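Local structure of probable spore coat polysaccharide biosynthesis protein E (3G8R) at residues S141-R146 with M167-E172. The protein probably acts as an N-acylneuraminate-9-phosphate synthase, a zinc-binding enzyme of the NeuB family, represented here by its TIM-barrel and SAF domains. Residues are numbered along the deposited sequence; the frame is centred on the assembly and turned at random.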
ATOM      1  N   SER A 141     -11.494 -12.072  12.987  1.00 34.85           N
ATOM      2  CA  SER A 141     -11.877 -10.983  12.105  1.00 36.50           C
ATOM      3  C   SER A 141     -12.547  -9.943  12.936  1.00 37.21           C
ATOM      4  O   SER A 141     -13.198 -10.273  13.917  1.00 37.79           O
ATOM      5  CB  SER A 141     -12.796 -11.457  10.998  1.00 36.51           C
ATOM      6  OG  SER A 141     -12.013 -11.967   9.976  1.00 39.11           O
ATOM      7  N   THR A 142     -12.444  -8.703  12.502  1.00 37.08           N
ATOM      8  CA  THR A 142     -12.750  -7.572  13.361  1.00 36.64           C
ATOM      9  C   THR A 142     -13.789  -6.550  12.764  1.00 35.25           C
ATOM     10  O   THR A 142     -13.960  -5.458  13.299  1.00 35.92           O
ATOM     11  CB  THR A 142     -11.410  -6.890  13.721  1.00 37.16           C
ATOM     12  OG1 THR A 142     -11.642  -5.518  14.026  1.00 60.74           O
ATOM     13  CG2 THR A 142     -10.479  -6.902  12.542  1.00 58.44           C
ATOM     14  N   ALA A 143     -14.495  -6.894  11.691  1.00 33.26           N
ATOM     15  CA  ALA A 143     -15.522  -5.985  11.162  1.00 32.91           C
ATOM     16  C   ALA A 143     -16.396  -5.301  12.228  1.00 35.01           C
ATOM     17  O   ALA A 143     -17.028  -5.942  13.038  1.00 35.49           O
ATOM     18  CB  ALA A 143     -16.388  -6.680  10.162  1.00 31.56           C
ATOM     19  N   GLY A 144     -16.427  -3.981  12.231  1.00 37.07           N
ATOM     20  CA  GLY A 144     -17.220  -3.249  13.212  1.00 38.55           C
ATOM     21  C   GLY A 144     -16.914  -3.575  14.666  1.00 40.50           C
ATOM     22  O   GLY A 144     -17.796  -3.429  15.526  1.00 41.85           O
ATOM     23  N   ALA A 145     -15.693  -4.026  14.957  1.00 40.18           N
ATOM     24  CA  ALA A 145     -15.290  -4.232  16.346  1.00 39.99           C
ATOM     25  C   ALA A 145     -14.809  -2.909  16.878  1.00 41.25           C
ATOM     26  O   ALA A 145     -14.078  -2.195  16.187  1.00 41.54           O
ATOM     27  CB  ALA A 145     -14.173  -5.241  16.435  1.00 38.95           C
ATOM     28  N   ARG A 146     -15.190  -2.573  18.102  1.00 42.27           N
ATOM     29  CA  ARG A 146     -14.591  -1.423  18.766  1.00 43.72           C
ATOM     30  C   ARG A 146     -13.105  -1.674  19.045  1.00 44.29           C
ATOM     31  O   ARG A 146     -12.681  -2.820  19.246  1.00 43.10           O
ATOM     32  CB  ARG A 146     -15.301  -1.128  20.075  1.00 45.01           C
ATOM     33  CG  ARG A 146     -16.758  -0.898  19.934  1.00 58.43           C
ATOM     34  CD  ARG A 146     -17.284  -0.186  21.156  1.00 48.32           C
ATOM     35  NE  ARG A 146     -17.519  -1.052  22.333  1.00 60.12           N
ATOM     36  CZ  ARG A 146     -17.073  -0.811  23.584  1.00 50.78           C
ATOM     37  NH1 ARG A 146     -16.333   0.277  23.878  1.00 60.17           N
ATOM     38  NH2 ARG A 146     -17.366  -1.673  24.563  1.00 60.53           N
HETATM   39  N   MSE A 167      -7.714  -9.741  11.387  1.00 36.40           N
HETATM   40  CA  MSE A 167      -7.975  -9.451   9.962  1.00 35.67           C
HETATM   41  C   MSE A 167      -8.890  -8.288   9.740  1.00 35.08           C
HETATM   42  O   MSE A 167      -9.876  -8.154  10.369  1.00 35.36           O
HETATM   43  CB  MSE A 167      -8.538 -10.642   9.190  1.00 36.08           C
HETATM   44  CG  MSE A 167      -7.929 -12.002   9.465  1.00 32.26           C
HETATM   45 SE   MSE A 167      -6.770 -12.643   8.268  1.00 38.55          SE
HETATM   46  CE  MSE A 167      -7.826 -12.954   6.832  1.00 31.24           C
ATOM     47  N   HIS A 168      -8.566  -7.428   8.813  1.00 35.92           N
ATOM     48  CA  HIS A 168      -9.513  -6.395   8.474  1.00 36.33           C
ATOM     49  C   HIS A 168     -10.627  -7.083   7.692  1.00 38.46           C
ATOM     50  O   HIS A 168     -10.374  -8.008   6.925  1.00 39.24           O
ATOM     51  CB  HIS A 168      -8.853  -5.253   7.696  1.00 34.47           C
ATOM     52  CG  HIS A 168      -9.830  -4.355   7.018  1.00 34.06           C
ATOM     53  ND1 HIS A 168     -10.736  -3.580   7.711  1.00 34.55           N
ATOM     54  CD2 HIS A 168     -10.056  -4.110   5.702  1.00 34.78           C
ATOM     55  CE1 HIS A 168     -11.476  -2.902   6.853  1.00 33.80           C
ATOM     56  NE2 HIS A 168     -11.065  -3.184   5.629  1.00 33.64           N
ATOM     57  N   CYS A 169     -11.864  -6.706   7.968  1.00 39.55           N
ATOM     58  CA  CYS A 169     -12.911  -6.998   7.043  1.00 40.84           C
ATOM     59  C   CYS A 169     -14.104  -6.107   7.266  1.00 40.17           C
ATOM     60  O   CYS A 169     -14.230  -5.450   8.288  1.00 39.49           O
ATOM     61  CB  CYS A 169     -13.293  -8.484   7.031  1.00 42.58           C
ATOM     62  SG  CYS A 169     -14.188  -9.105   8.416  1.00 57.65           S
ATOM     63  N   VAL A 170     -14.958  -6.073   6.258  1.00 39.75           N
ATOM     64  CA  VAL A 170     -16.162  -5.295   6.323  1.00 39.95           C
ATOM     65  C   VAL A 170     -17.355  -6.230   6.139  1.00 40.98           C
ATOM     66  O   VAL A 170     -17.374  -7.101   5.244  1.00 40.77           O
ATOM     67  CB  VAL A 170     -16.156  -4.203   5.260  1.00 39.53           C
ATOM     68  CG1 VAL A 170     -17.335  -3.282   5.455  1.00 40.73           C
ATOM     69  CG2 VAL A 170     -14.845  -3.420   5.327  1.00 39.98           C
ATOM     70  N   ALA A 171     -18.346  -6.043   7.008  1.00 41.73           N
ATOM     71  CA  ALA A 171     -19.546  -6.844   6.997  1.00 42.00           C
ATOM     72  C   ALA A 171     -20.584  -6.262   6.041  1.00 43.91           C
ATOM     73  O   ALA A 171     -21.717  -5.976   6.419  1.00 45.45           O
ATOM     74  CB  ALA A 171     -20.091  -6.971   8.405  1.00 41.34           C
ATOM     75  N   GLU A 172     -20.207  -6.050   4.799  1.00 44.75           N
ATOM     76  CA  GLU A 172     -21.210  -5.770   3.794  1.00 46.81           C
ATOM     77  C   GLU A 172     -21.021  -6.827   2.762  1.00 48.00           C
ATOM     78  O   GLU A 172     -19.892  -7.147   2.348  1.00 48.00           O
ATOM     79  CB  GLU A 172     -21.110  -4.360   3.233  1.00 48.22           C
ATOM     80  CG  GLU A 172     -21.421  -3.304   4.286  1.00 68.00           C
ATOM     81  CD  GLU A 172     -20.932  -1.909   3.917  1.00 50.60           C
ATOM     82  OE1 GLU A 172     -20.676  -1.094   4.851  1.00 68.21           O
ATOM     83  OE2 GLU A 172     -20.817  -1.620   2.700  1.00 68.28           O
TER
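Cys169 SG lies against the methylene of Ser141 and the methyl of Ala143, with Ser141 CB at 3.8 Å and Ala143 CB at 3.7 Å. The sulfur sits between its own backbone N and carbonyl carbon (chi1 73°), which carries it across to the 141-146 loop. Ser141 and Met167 pair as parallel neighbours on adjacent barrel strands, with their side chains on the same face; Ser141 OG lies beside Met167 CB at 3.8 Å, while the bent selenomethionine chain leads away. The bond from Thr142 N to Met167 O is weak, and the place of that oxygen is doubtful. Thr142 OG1 stands anti to the backbone N (chi1 154°). Serine suits its interior place because its small hydroxyl can bind Lys116 NZ, and Arg184 bonds both Thr142 OG1 and His168 ND1, so one guanidinium bridges the two segments. Ala143 points its methyl at the 167-172 segment, where it also meets Ala171 CB at 4.1 Å; the CA atoms of Ala143 and Val170 are 4.9 Å apart, so a single methyl suffices. Its CA also makes a CH-O contact with Cys169 O at 3.2 Å. Glu271 of the second subunit covers Ala143 and accepts a bond from Ala171 N. The contact thus joins the C-terminal ends of the fifth and sixth strands of the TIM barrel, and the Val170 O bond to ND1 of zinc ligand His202 probably helps orient that imidazole.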